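Local coordinates for protein aminotransferase, class III (Thermomicrobium roseum, PDB 6IO1) that probably transfers amino groups between amines or amino acids and keto compounds with a pyridoxal phosphate cofactor, as an (S)-enantioselective omega-transaminase, at residues G226-G231 and L257-V262; K376-L381 and M424-T429; R77-R82 and H327-A332. All blocks are in the same frame, centred on the assembly; numbering follows the deposited sequence.

Contact 1 (G226-G231 and L257-V262); sequences GEPVQG and LILDEV. With PMP (4'-deoxy-4'-aminopyridoxal-5'-phosphate), chain C.
Glu-227 and Asp-260 lie side by side, pointing the same way, with their carboxylates beside PMP, the two planes turned 40° from each other and Glu-227 CG 3.9 Å from Asp-260 CB. Val-262 lies over one face of the pyridine ring, at its N1 rim, with CB 3.6 Å from PMP N1. Gly-231 N reaches Glu-227 OE1 from above its carboxylate plane, while Glu-227 OE2 accepts from Tyr-154 N, so both oxygens are held. OE1 also comes within 3.5 Å of the cofactor methyl C2A. Asp-260 OD1 takes the N-H of Val-262 nearly along its C-O axis, closing an Asx turn. With CG anti to the backbone N (chi1 -178°), the other oxygen, OD2, is carried to 3.1 Å from PMP N1, the relation to the pyridine nitrogen expected of the aspartate in fold-type I aminotransferases. OD2 is fixed further by His-155 ND1 and Asn-125 ND2. An alanine in place of Asp-260 would probably leave PMP N1 without its carboxylate mate and set the Val-262 turn free to shift.

The backbone places these groups. Gly-226 forms a parallel bridge with Leu-259, donating to Ile-258 O at 3.1 Å and accepting at its own O from Asp-260 N at 2.8 Å. Pro-228 then turns its ring onto the other segment: CD stands 3.2 Å from Asp-260 O, and CG meets Leu-259 CG at 3.9 Å. Glu-261 has its carboxylate tied to Thr-264, Gly-274 and Met-275.

The two carboxylates beside the cofactor thus stand at the carboxyl ends of the neighbouring parallel strands 221-226 and 256-260. Strand 284-287 flanks the latter, and helix 274-278 lies against Pro-228 through Tyr-278 and against Leu-259 through Met-275.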
ATOM      1  N   GLY B 226      12.770  12.072  -7.527  1.00 13.75           N
ATOM      2  CA  GLY B 226      14.063  11.595  -7.079  1.00 14.06           C
ATOM      3  C   GLY B 226      14.192  11.657  -5.576  1.00 12.83           C
ATOM      4  O   GLY B 226      13.502  12.427  -4.900  1.00 14.08           O
ATOM      5  N   GLU B 227      15.093  10.829  -5.057  1.00 14.18           N
ATOM      6  CA  GLU B 227      15.483  10.824  -3.654  1.00 15.31           C
ATOM      7  C   GLU B 227      16.630  11.806  -3.434  1.00 15.94           C
ATOM      8  O   GLU B 227      17.507  11.930  -4.295  1.00 17.40           O
ATOM      9  CB  GLU B 227      15.923   9.430  -3.218  1.00 17.57           C
ATOM     10  CG  GLU B 227      14.966   8.309  -3.598  1.00 18.15           C
ATOM     11  CD  GLU B 227      15.677   6.983  -3.812  1.00 19.86           C
ATOM     12  OE1 GLU B 227      15.991   6.305  -2.811  1.00 21.48           O
ATOM     13  OE2 GLU B 227      15.920   6.618  -4.982  1.00 21.01           O
ATOM     14  N   PRO B 228      16.647  12.532  -2.313  1.00 15.47           N
ATOM     15  CA  PRO B 228      17.808  13.402  -2.044  1.00 17.32           C
ATOM     16  C   PRO B 228      19.107  12.620  -2.019  1.00 16.79           C
ATOM     17  O   PRO B 228      20.097  13.028  -2.641  1.00 20.21           O
ATOM     18  CB  PRO B 228      17.471  14.020  -0.678  1.00 17.87           C
ATOM     19  CG  PRO B 228      15.987  13.908  -0.558  1.00 17.44           C
ATOM     20  CD  PRO B 228      15.612  12.645  -1.273  1.00 16.89           C
ATOM     21  N   VAL B 229      19.123  11.493  -1.314  1.00 16.94           N
ATOM     22  CA  VAL B 229      20.186  10.502  -1.408  1.00 17.92           C
ATOM     23  C   VAL B 229      19.534   9.186  -1.805  1.00 20.55           C
ATOM     24  O   VAL B 229      18.672   8.675  -1.079  1.00 18.82           O
ATOM     25  CB  VAL B 229      20.956  10.356  -0.086  1.00 21.37           C
ATOM     26  CG1 VAL B 229      21.984   9.239  -0.193  1.00 19.43           C
ATOM     27  CG2 VAL B 229      21.623  11.668   0.289  1.00 18.83           C
ATOM     28  N   GLN B 230      19.932   8.648  -2.955  1.00 20.47           N
ATOM     29  CA  GLN B 230      19.386   7.372  -3.396  1.00 20.39           C
ATOM     30  C   GLN B 230      19.769   6.293  -2.395  1.00 21.27           C
ATOM     31  O   GLN B 230      20.932   6.184  -2.006  1.00 23.56           O
ATOM     32  CB  GLN B 230      19.904   7.026  -4.793  1.00 19.94           C
ATOM     33  CG  GLN B 230      19.349   7.919  -5.893  1.00 20.84           C
ATOM     34  CD  GLN B 230      20.085   7.762  -7.210  1.00 21.82           C
ATOM     35  OE1 GLN B 230      21.300   7.950  -7.283  1.00 22.29           O
ATOM     36  NE2 GLN B 230      19.350   7.420  -8.261  1.00 23.01           N
ATOM     37  N   GLY B 231      18.790   5.507  -1.959  1.00 19.72           N
ATOM     38  CA  GLY B 231      19.033   4.562  -0.886  1.00 19.95           C
ATOM     39  C   GLY B 231      19.184   3.122  -1.324  1.00 22.47           C
ATOM     40  O   GLY B 231      20.261   2.535  -1.183  1.00 24.39           O
ATOM     41  N   LEU B 257       8.723  19.176  -9.186  1.00 14.46           N
ATOM     42  CA  LEU B 257       9.742  18.393  -8.500  1.00 14.52           C
ATOM     43  C   LEU B 257       9.080  17.552  -7.418  1.00 14.63           C
ATOM     44  O   LEU B 257       8.495  18.094  -6.475  1.00 14.90           O
ATOM     45  CB  LEU B 257      10.817  19.295  -7.894  1.00 16.15           C
ATOM     46  CG  LEU B 257      11.809  18.581  -6.974  1.00 15.51           C
ATOM     47  CD1 LEU B 257      12.554  17.484  -7.723  1.00 15.52           C
ATOM     48  CD2 LEU B 257      12.780  19.574  -6.373  1.00 15.02           C
ATOM     49  N   ILE B 258       9.174  16.234  -7.558  1.00 15.21           N
ATOM     50  CA  ILE B 258       8.695  15.295  -6.552  1.00 13.67           C
ATOM     51  C   ILE B 258       9.914  14.774  -5.806  1.00 13.01           C
ATOM     52  O   ILE B 258      10.741  14.053  -6.375  1.00 14.79           O
ATOM     53  CB  ILE B 258       7.894  14.146  -7.180  1.00 14.75           C
ATOM     54  CG1 ILE B 258       6.708  14.689  -7.978  1.00 15.51           C
ATOM     55  CG2 ILE B 258       7.420  13.179  -6.105  1.00 16.63           C
ATOM     56  CD1 ILE B 258       6.004  13.638  -8.807  1.00 15.56           C
ATOM     57  N   LEU B 259      10.036  15.133  -4.533  1.00 13.83           N
ATOM     58  CA  LEU B 259      11.150  14.689  -3.706  1.00 13.46           C
ATOM     59  C   LEU B 259      10.710  13.480  -2.892  1.00 11.14           C
ATOM     60  O   LEU B 259       9.752  13.562  -2.115  1.00 13.62           O
ATOM     61  CB  LEU B 259      11.640  15.808  -2.789  1.00 15.24           C
ATOM     62  CG  LEU B 259      13.120  15.707  -2.419  1.00 17.48           C
ATOM     63  CD1 LEU B 259      13.994  15.818  -3.660  1.00 16.51           C
ATOM     64  CD2 LEU B 259      13.493  16.765  -1.398  1.00 24.17           C
ATOM     65  N   ASP B 260      11.414  12.365  -3.071  1.00 14.42           N
ATOM     66  CA  ASP B 260      11.094  11.111  -2.394  1.00 13.65           C
ATOM     67  C   ASP B 260      11.888  11.074  -1.096  1.00 13.50           C
ATOM     68  O   ASP B 260      13.079  10.752  -1.090  1.00 15.83           O
ATOM     69  CB  ASP B 260      11.415   9.925  -3.301  1.00 15.62           C
ATOM     70  CG  ASP B 260      11.051   8.582  -2.682  1.00 16.73           C
ATOM     71  OD1 ASP B 260      10.889   8.493  -1.450  1.00 17.58           O
ATOM     72  OD2 ASP B 260      10.928   7.603  -3.446  1.00 18.27           O
ATOM     73  N   GLU B 261      11.222  11.392   0.013  1.00 13.21           N
ATOM     74  CA  GLU B 261      11.840  11.397   1.332  1.00 13.80           C
ATOM     75  C   GLU B 261      11.471  10.165   2.150  1.00 13.39           C
ATOM     76  O   GLU B 261      11.495  10.218   3.384  1.00 15.24           O
ATOM     77  CB  GLU B 261      11.455  12.669   2.089  1.00 16.06           C
ATOM     78  CG  GLU B 261      11.996  13.949   1.473  1.00 16.29           C
ATOM     79  CD  GLU B 261      13.124  14.557   2.282  1.00 18.47           C
ATOM     80  OE1 GLU B 261      13.712  13.840   3.119  1.00 18.43           O
ATOM     81  OE2 GLU B 261      13.421  15.754   2.084  1.00 20.67           O
ATOM     82  N   VAL B 262      11.114   9.062   1.485  1.00 14.91           N
ATOM     83  CA  VAL B 262      10.681   7.861   2.196  1.00 13.98           C
ATOM     84  C   VAL B 262      11.784   7.353   3.119  1.00 14.26           C
ATOM     85  O   VAL B 262      11.524   6.964   4.265  1.00 14.43           O
ATOM     86  CB  VAL B 262      10.230   6.782   1.193  1.00 16.44           C
ATOM     87  CG1 VAL B 262      10.150   5.421   1.860  1.00 17.93           C
ATOM     88  CG2 VAL B 262       8.881   7.157   0.591  1.00 13.99           C
TER
HETATM   89  N1  PMP C 701      10.516   4.981  -1.927  1.00 22.95           N
HETATM   90  C2  PMP C 701      11.747   4.754  -1.471  1.00 24.34           C
HETATM   91  C2A PMP C 701      12.741   5.874  -1.481  1.00 22.32           C
HETATM   92  C3  PMP C 701      12.108   3.489  -0.991  1.00 27.63           C
HETATM   93  O3  PMP C 701      13.376   3.286  -0.531  1.00 29.66           O
HETATM   94  C4  PMP C 701      11.168   2.454  -0.987  1.00 26.30           C
HETATM   95  C4A PMP C 701      11.534   1.083  -0.475  1.00 30.35           C
HETATM   96  N4A PMP C 701      12.573   1.128   0.558  1.00 29.03           N
HETATM   97  C5  PMP C 701       9.878   2.714  -1.471  1.00 26.04           C
HETATM   98  C6  PMP C 701       9.609   3.991  -1.927  1.00 22.90           C
HETATM   99  C5A PMP C 701       8.828   1.645  -1.495  1.00 26.23           C
HETATM  100  O4P PMP C 701       8.083   1.626  -0.238  1.00 29.08           O
HETATM  101  P   PMP C 701       6.977   0.490   0.072  1.00 26.56           P
HETATM  102  O1P PMP C 701       6.417   0.824   1.441  1.00 23.74           O
HETATM  103  O2P PMP C 701       5.945   0.601  -1.032  1.00 19.81           O
HETATM  104  O3P PMP C 701       7.728  -0.827   0.047  1.00 26.07           O

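Contact 2 (K376-L381 and M424-T429)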
ATOM      1  N   LYS B 376      25.749   9.339   4.017  1.00 19.33           N
ATOM      2  CA  LYS B 376      25.148  10.604   4.416  1.00 20.70           C
ATOM      3  C   LYS B 376      24.270  10.338   5.626  1.00 20.59           C
ATOM      4  O   LYS B 376      23.365   9.497   5.563  1.00 20.98           O
ATOM      5  CB  LYS B 376      24.333  11.225   3.280  1.00 19.77           C
ATOM      6  CG  LYS B 376      23.730  12.570   3.638  1.00 21.72           C
ATOM      7  CD  LYS B 376      24.808  13.596   3.941  1.00 26.18           C
ATOM      8  CE  LYS B 376      24.196  14.930   4.330  1.00 25.47           C
ATOM      9  NZ  LYS B 376      25.226  15.893   4.811  1.00 34.60           N
ATOM     10  N   GLY B 377      24.553  11.027   6.728  1.00 19.83           N
ATOM     11  CA  GLY B 377      23.810  10.770   7.949  1.00 21.01           C
ATOM     12  C   GLY B 377      24.006   9.328   8.360  1.00 20.81           C
ATOM     13  O   GLY B 377      25.131   8.818   8.400  1.00 21.66           O
ATOM     14  N   LEU B 378      22.904   8.641   8.635  1.00 19.14           N
ATOM     15  CA  LEU B 378      22.956   7.242   9.031  1.00 18.22           C
ATOM     16  C   LEU B 378      22.840   6.285   7.851  1.00 22.02           C
ATOM     17  O   LEU B 378      22.755   5.070   8.064  1.00 30.50           O
ATOM     18  CB  LEU B 378      21.868   6.946  10.062  1.00 18.42           C
ATOM     19  CG  LEU B 378      22.330   7.185  11.499  1.00 18.21           C
ATOM     20  CD1 LEU B 378      21.281   6.713  12.471  1.00 19.20           C
ATOM     21  CD2 LEU B 378      23.656   6.488  11.762  1.00 19.45           C
ATOM     22  N   MET B 379      22.830   6.795   6.621  1.00 18.70           N
ATOM     23  CA  MET B 379      22.827   5.947   5.435  1.00 16.84           C
ATOM     24  C   MET B 379      24.270   5.698   5.015  1.00 18.91           C
ATOM     25  O   MET B 379      24.977   6.641   4.653  1.00 17.59           O
ATOM     26  CB  MET B 379      22.045   6.607   4.299  1.00 17.62           C
ATOM     27  CG  MET B 379      20.644   7.051   4.679  1.00 18.09           C
ATOM     28  SD  MET B 379      19.842   8.010   3.380  1.00 21.93           S
ATOM     29  CE  MET B 379      20.019   6.903   1.983  1.00 19.34           C
ATOM     30  N   LEU B 380      24.716   4.440   5.061  1.00 18.78           N
ATOM     31  CA  LEU B 380      26.109   4.148   4.752  1.00 17.90           C
ATOM     32  C   LEU B 380      26.210   2.913   3.869  1.00 20.34           C
ATOM     33  O   LEU B 380      25.370   2.013   3.933  1.00 20.33           O
ATOM     34  CB  LEU B 380      26.938   3.951   6.030  1.00 17.85           C
ATOM     35  CG  LEU B 380      26.988   5.151   6.980  1.00 19.30           C
ATOM     36  CD1 LEU B 380      26.153   4.891   8.226  1.00 19.55           C
ATOM     37  CD2 LEU B 380      28.422   5.499   7.350  1.00 21.29           C
ATOM     38  N   LEU B 381      27.260   2.880   3.046  1.00 19.86           N
ATOM     39  CA  LEU B 381      27.506   1.762   2.148  1.00 20.29           C
ATOM     40  C   LEU B 381      29.003   1.527   2.001  1.00 21.37           C
ATOM     41  O   LEU B 381      29.788   2.472   1.845  1.00 21.71           O
ATOM     42  CB  LEU B 381      26.881   1.998   0.767  1.00 20.38           C
ATOM     43  CG  LEU B 381      26.821   0.788  -0.172  1.00 22.74           C
ATOM     44  CD1 LEU B 381      25.541   0.804  -0.976  1.00 21.01           C
ATOM     45  CD2 LEU B 381      28.021   0.742  -1.105  1.00 24.47           C
ATOM     46  N   MET B 424      24.222  -0.055   5.449  1.00 17.77           N
ATOM     47  CA  MET B 424      23.830   0.079   6.877  1.00 16.99           C
ATOM     48  C   MET B 424      22.909   1.288   7.075  1.00 17.26           C
ATOM     49  O   MET B 424      23.264   2.390   6.615  1.00 19.52           O
ATOM     50  CB  MET B 424      25.073   0.250   7.755  1.00 17.33           C
ATOM     51  CG  MET B 424      25.936  -0.995   7.826  1.00 20.06           C
ATOM     52  SD  MET B 424      27.638  -0.627   8.319  1.00 22.84           S
ATOM     53  CE  MET B 424      28.252   0.144   6.822  1.00 21.10           C
ATOM     54  N   ALA B 425      21.776   1.070   7.750  1.00 15.64           N
ATOM     55  CA  ALA B 425      20.823   2.130   8.088  1.00 15.43           C
ATOM     56  C   ALA B 425      20.354   1.927   9.523  1.00 15.64           C
ATOM     57  O   ALA B 425      19.194   1.584   9.771  1.00 15.26           O
ATOM     58  CB  ALA B 425      19.642   2.132   7.115  1.00 16.28           C
ATOM     59  N   PRO B 426      21.237   2.148  10.521  1.00 14.95           N
ATOM     60  CA  PRO B 426      20.910   1.911  11.935  1.00 15.29           C
ATOM     61  C   PRO B 426      19.901   2.895  12.548  1.00 14.74           C
ATOM     62  O   PRO B 426      19.710   3.964  11.998  1.00 14.39           O
ATOM     63  CB  PRO B 426      22.266   2.046  12.642  1.00 15.84           C
ATOM     64  CG  PRO B 426      23.049   2.984  11.753  1.00 17.56           C
ATOM     65  CD  PRO B 426      22.606   2.640  10.346  1.00 16.47           C
ATOM     66  N   PRO B 427      19.244   2.538  13.677  1.00 13.80           N
ATOM     67  CA  PRO B 427      18.269   3.417  14.333  1.00 14.88           C
ATOM     68  C   PRO B 427      18.945   4.730  14.755  1.00 15.57           C
ATOM     69  O   PRO B 427      20.076   4.696  15.207  1.00 15.72           O
ATOM     70  CB  PRO B 427      17.841   2.627  15.579  1.00 16.17           C
ATOM     71  CG  PRO B 427      18.136   1.188  15.223  1.00 13.86           C
ATOM     72  CD  PRO B 427      19.387   1.256  14.372  1.00 14.75           C
ATOM     73  N   LEU B 428      18.224   5.845  14.611  1.00 16.10           N
ATOM     74  CA  LEU B 428      18.778   7.167  14.888  1.00 16.61           C
ATOM     75  C   LEU B 428      19.307   7.308  16.310  1.00 18.26           C
ATOM     76  O   LEU B 428      20.014   8.282  16.592  1.00 19.69           O
ATOM     77  CB  LEU B 428      17.725   8.249  14.627  1.00 16.08           C
ATOM     78  CG  LEU B 428      16.981   8.256  13.288  1.00 15.53           C
ATOM     79  CD1 LEU B 428      16.230   9.568  13.109  1.00 17.62           C
ATOM     80  CD2 LEU B 428      17.921   8.016  12.116  1.00 16.25           C
ATOM     81  N   THR B 429      18.989   6.374  17.203  1.00 17.20           N
ATOM     82  CA  THR B 429      19.410   6.441  18.596  1.00 18.88           C
ATOM     83  C   THR B 429      20.737   5.741  18.861  1.00 17.42           C
ATOM     84  O   THR B 429      21.148   5.654  20.024  1.00 19.28           O
ATOM     85  CB  THR B 429      18.332   5.836  19.499  1.00 21.38           C
ATOM     86  OG1 THR B 429      18.101   4.473  19.122  1.00 23.11           O
ATOM     87  CG2 THR B 429      17.034   6.615  19.368  1.00 20.67           C
TER
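Met-424 N gives the shortest polar bond here, a nearly straight one (171°) of 2.8 Å to Leu-380 O, with the donor tilted 30° from the carbonyl plane. Leu-380 N returns a bond to Met-424 O at 3.0 Å, so the two residues form an antiparallel hydrogen-bonded pair. The ladder ends there. Leu-378 O and Met-424 O, both acceptors, face each other without a donor between them, and Pro-426 has no N-H to offer; instead Ala-425 CA points its hydrogen at Leu-378 O, 3.5 Å away, and Pro-426 CD lies beside the same oxygen.

Leu-378 carries the apolar part. Its two methyls part company over the proline-rich chain: CD2 rests on Pro-426 CG at 3.6 Å, while CD1 fits in beside Pro-426 O, at 3.2 Å, and the CD2 methyl of Leu-428, at 3.6 Å. Arg-268 joins this corner, bonding to the backbone of Leu-378 and, through NH1, to Pro-426 O. On the sheet face bearing Leu-380 and Met-424, the methionine chain bends at its last torsion (chi3 -73°) and brings CE back to 4.1 Å from Leu-380 CB. Leu-361, Leu-438 and Val-442 pack against Met-424. The side chain of Met-379 leaves the backbone away from the 424-429 segment; it packs on Trp-61 and Arg-268.

Lys-376 to Met-379 form a type II' beta turn, with Gly-377 at positive phi and backbone bonds running both ways between Lys-376 and Met-379. It closes the tight hairpin of strands 370-376 and 379-384, and strand 421-424 pairs with the latter. These antiparallel strands of a mixed sheet, with helices 346-361 and 432-450 packed on them, are consistent with the small domain of fold-type I aminotransferases.

Contact 3 (R77-R82 and H327-A332)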
ATOM      1  N   ARG B  77      -2.874   1.466  21.448  1.00 16.31           N
ATOM      2  CA  ARG B  77      -3.925   0.842  22.248  1.00 16.51           C
ATOM      3  C   ARG B  77      -5.070   1.816  22.506  1.00 17.59           C
ATOM      4  O   ARG B  77      -6.248   1.478  22.325  1.00 17.42           O
ATOM      5  CB  ARG B  77      -3.337   0.337  23.566  1.00 18.98           C
ATOM      6  CG  ARG B  77      -4.321  -0.392  24.464  1.00 22.08           C
ATOM      7  CD  ARG B  77      -3.988  -0.172  25.934  1.00 25.57           C
ATOM      8  NE  ARG B  77      -4.051   1.238  26.310  1.00 24.19           N
ATOM      9  CZ  ARG B  77      -5.179   1.893  26.566  1.00 25.35           C
ATOM     10  NH1 ARG B  77      -6.342   1.259  26.510  1.00 25.44           N
ATOM     11  NH2 ARG B  77      -5.144   3.177  26.898  1.00 25.88           N
ATOM     12  N   GLU B  78      -4.733   3.041  22.919  1.00 18.40           N
ATOM     13  CA  GLU B  78      -5.746   4.055  23.190  1.00 19.47           C
ATOM     14  C   GLU B  78      -6.585   4.335  21.952  1.00 18.25           C
ATOM     15  O   GLU B  78      -7.823   4.346  22.011  1.00 16.65           O
ATOM     16  CB  GLU B  78      -5.068   5.334  23.684  1.00 23.32           C
ATOM     17  CG  GLU B  78      -6.008   6.398  24.220  1.00 29.80           C
ATOM     18  CD  GLU B  78      -5.339   7.755  24.317  1.00 35.11           C
ATOM     19  OE1 GLU B  78      -4.325   7.868  25.036  1.00 38.77           O
ATOM     20  OE2 GLU B  78      -5.824   8.708  23.673  1.00 35.65           O
ATOM     21  N   GLN B  79      -5.923   4.565  20.813  1.00 15.37           N
ATOM     22  CA  GLN B  79      -6.668   4.876  19.599  1.00 17.26           C
ATOM     23  C   GLN B  79      -7.516   3.696  19.149  1.00 15.46           C
ATOM     24  O   GLN B  79      -8.653   3.883  18.718  1.00 17.19           O
ATOM     25  CB  GLN B  79      -5.724   5.321  18.483  1.00 15.54           C
ATOM     26  CG  GLN B  79      -6.458   5.882  17.270  1.00 13.93           C
ATOM     27  CD  GLN B  79      -7.412   7.007  17.632  1.00 16.35           C
ATOM     28  OE1 GLN B  79      -7.091   7.871  18.449  1.00 17.16           O
ATOM     29  NE2 GLN B  79      -8.598   6.996  17.031  1.00 14.43           N
ATOM     30  N   MET B  80      -6.983   2.474  19.223  1.00 17.03           N
ATOM     31  CA  MET B  80      -7.760   1.313  18.799  1.00 18.35           C
ATOM     32  C   MET B  80      -9.001   1.133  19.660  1.00 18.12           C
ATOM     33  O   MET B  80     -10.069   0.764  19.153  1.00 20.14           O
ATOM     34  CB  MET B  80      -6.893   0.056  18.833  1.00 16.64           C
ATOM     35  CG  MET B  80      -5.859   0.010  17.729  1.00 17.43           C
ATOM     36  SD  MET B  80      -4.797  -1.436  17.809  1.00 24.85           S
ATOM     37  CE  MET B  80      -5.951  -2.723  17.355  1.00 17.57           C
ATOM     38  N   GLU B  81      -8.884   1.377  20.966  1.00 17.14           N
ATOM     39  CA  GLU B  81     -10.060   1.283  21.826  1.00 19.15           C
ATOM     40  C   GLU B  81     -11.070   2.384  21.520  1.00 19.60           C
ATOM     41  O   GLU B  81     -12.280   2.130  21.485  1.00 20.11           O
ATOM     42  CB  GLU B  81      -9.643   1.316  23.295  1.00 21.15           C
ATOM     43  CG  GLU B  81      -8.813   0.112  23.708  1.00 22.40           C
ATOM     44  CD  GLU B  81      -8.829  -0.135  25.201  1.00 25.80           C
ATOM     45  OE1 GLU B  81      -9.813   0.259  25.860  1.00 28.39           O
ATOM     46  OE2 GLU B  81      -7.854  -0.724  25.714  1.00 27.78           O
ATOM     47  N   ARG B  82     -10.599   3.614  21.292  1.00 18.06           N
ATOM     48  CA  ARG B  82     -11.522   4.714  21.013  1.00 17.94           C
ATOM     49  C   ARG B  82     -12.209   4.543  19.659  1.00 15.60           C
ATOM     50  O   ARG B  82     -13.443   4.550  19.573  1.00 16.61           O
ATOM     51  CB  ARG B  82     -10.778   6.047  21.080  1.00 21.69           C
ATOM     52  CG  ARG B  82     -11.639   7.243  20.741  1.00 23.13           C
ATOM     53  CD  ARG B  82     -10.913   8.540  21.034  1.00 27.68           C
ATOM     54  NE  ARG B  82     -10.100   8.438  22.241  1.00 29.01           N
ATOM     55  CZ  ARG B  82      -9.100   9.261  22.538  1.00 32.73           C
ATOM     56  NH1 ARG B  82      -8.784  10.247  21.712  1.00 32.66           N
ATOM     57  NH2 ARG B  82      -8.412   9.095  23.658  1.00 36.89           N
ATOM     58  N   HIS B 327      -5.192   6.260   8.321  1.00 13.04           N
ATOM     59  CA  HIS B 327      -5.624   5.339   9.361  1.00 13.81           C
ATOM     60  C   HIS B 327      -5.429   5.971  10.740  1.00 12.42           C
ATOM     61  O   HIS B 327      -4.316   6.409  11.063  1.00 13.08           O
ATOM     62  CB  HIS B 327      -4.841   4.030   9.259  1.00 14.78           C
ATOM     63  CG  HIS B 327      -5.414   2.918  10.080  1.00 13.66           C
ATOM     64  ND1 HIS B 327      -5.134   2.765  11.421  1.00 14.51           N
ATOM     65  CD2 HIS B 327      -6.249   1.904   9.751  1.00 13.99           C
ATOM     66  CE1 HIS B 327      -5.773   1.706  11.881  1.00 15.15           C
ATOM     67  NE2 HIS B 327      -6.456   1.165  10.890  1.00 14.50           N
ATOM     68  N   PRO B 328      -6.477   6.044  11.569  1.00 13.96           N
ATOM     69  CA  PRO B 328      -6.351   6.761  12.852  1.00 13.86           C
ATOM     70  C   PRO B 328      -5.273   6.206  13.769  1.00 14.91           C
ATOM     71  O   PRO B 328      -4.558   6.984  14.414  1.00 14.43           O
ATOM     72  CB  PRO B 328      -7.750   6.612  13.468  1.00 13.30           C
ATOM     73  CG  PRO B 328      -8.655   6.402  12.298  1.00 14.44           C
ATOM     74  CD  PRO B 328      -7.856   5.589  11.322  1.00 13.67           C
ATOM     75  N   VAL B 329      -5.132   4.882  13.846  1.00 12.91           N
ATOM     76  CA  VAL B 329      -4.107   4.299  14.705  1.00 13.32           C
ATOM     77  C   VAL B 329      -2.719   4.659  14.192  1.00 12.57           C
ATOM     78  O   VAL B 329      -1.829   5.034  14.970  1.00 13.87           O
ATOM     79  CB  VAL B 329      -4.300   2.776  14.802  1.00 12.16           C
ATOM     80  CG1 VAL B 329      -3.288   2.166  15.761  1.00 12.58           C
ATOM     81  CG2 VAL B 329      -5.722   2.458  15.230  1.00 12.86           C
ATOM     82  N   ALA B 330      -2.515   4.558  12.877  1.00 12.50           N
ATOM     83  CA  ALA B 330      -1.231   4.921  12.291  1.00 12.40           C
ATOM     84  C   ALA B 330      -0.903   6.384  12.551  1.00 12.24           C
ATOM     85  O   ALA B 330       0.231   6.719  12.905  1.00 13.40           O
ATOM     86  CB  ALA B 330      -1.236   4.632  10.789  1.00 13.04           C
ATOM     87  N   CYS B 331      -1.887   7.271  12.385  1.00 13.41           N
ATOM     88  CA  CYS B 331      -1.647   8.696  12.593  1.00 14.94           C
ATOM     89  C   CYS B 331      -1.358   9.014  14.059  1.00 14.55           C
ATOM     90  O   CYS B 331      -0.503   9.855  14.356  1.00 15.60           O
ATOM     91  CB  CYS B 331      -2.840   9.503  12.084  1.00 13.57           C
ATOM     92  SG  CYS B 331      -3.077   9.398  10.295  1.00 14.72           S
ATOM     93  N   ALA B 332      -2.070   8.372  14.989  1.00 13.15           N
ATOM     94  CA  ALA B 332      -1.789   8.590  16.406  1.00 14.09           C
ATOM     95  C   ALA B 332      -0.385   8.117  16.770  1.00 13.11           C
ATOM     96  O   ALA B 332       0.356   8.812  17.486  1.00 14.35           O
ATOM     97  CB  ALA B 332      -2.836   7.880  17.265  1.00 14.37           C
TER
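Gln-79 and Met-80 pack on Pro-328, Val-329 and Ala-332 in a helix-helix contact, where the end of helix 70-82 lies against the first turn of helix 328-344, whose N-cap is His-327. The site adjoins the subunit interface: Met-80 and His-327 both pack on Tyr-295 of the second subunit, and His-327 NE2 bonds to Gly-294 O of that chain.

The short helical segments run roughly antiparallel, 152° between their directions, with their axes 8.8 Å apart, and no hydrogen bond joins them. Gln-79 does most of the filling. Its CB touches Ala-332 CB at 4.0 Å, its CG sits over Pro-328 O at 3.6 Å, and a bend at chi2 (54°) swings the amide across the proline, with NE2 3.7 Å from Pro-328 CB. That amide nitrogen finds its polar partner in Val-83 O, just after the end of helix 70-82. Alongside, Met-80 CG meets Val-329 CG2 at 3.5 Å. At the N-cap, Pro-328 CD lies over one face of the His-327 imidazole, toward its rim, and His-327 ND1 accepts weak bonds from Val-329 N, at 3.2 Å, and Ala-330 N, at 3.5 Å.

Overall arrangement
Along the chain, helix segment 77-82 comes first, then both segments of contact 1, then 327-332, so contact 1 is nested within the loop that contact 3 closes; contact 2 follows. Contacts 1 and 2 belong to different sheets, their centres about 16 Å apart, yet they touch: Met-379 CE packs on Val-229 CG1 at 3.7 Å, joining the loop after strand 221-226 of the cofactor-bearing sheet to strand 379-384 of the other. Contact 3 stands apart, its centre about 29 Å from each of the other two, beside the second subunit. From that subunit Thr-323 N, a few residues before the equivalent of 327-332, bonds to the PMP of contact 1, so the cofactor site draws on both chains.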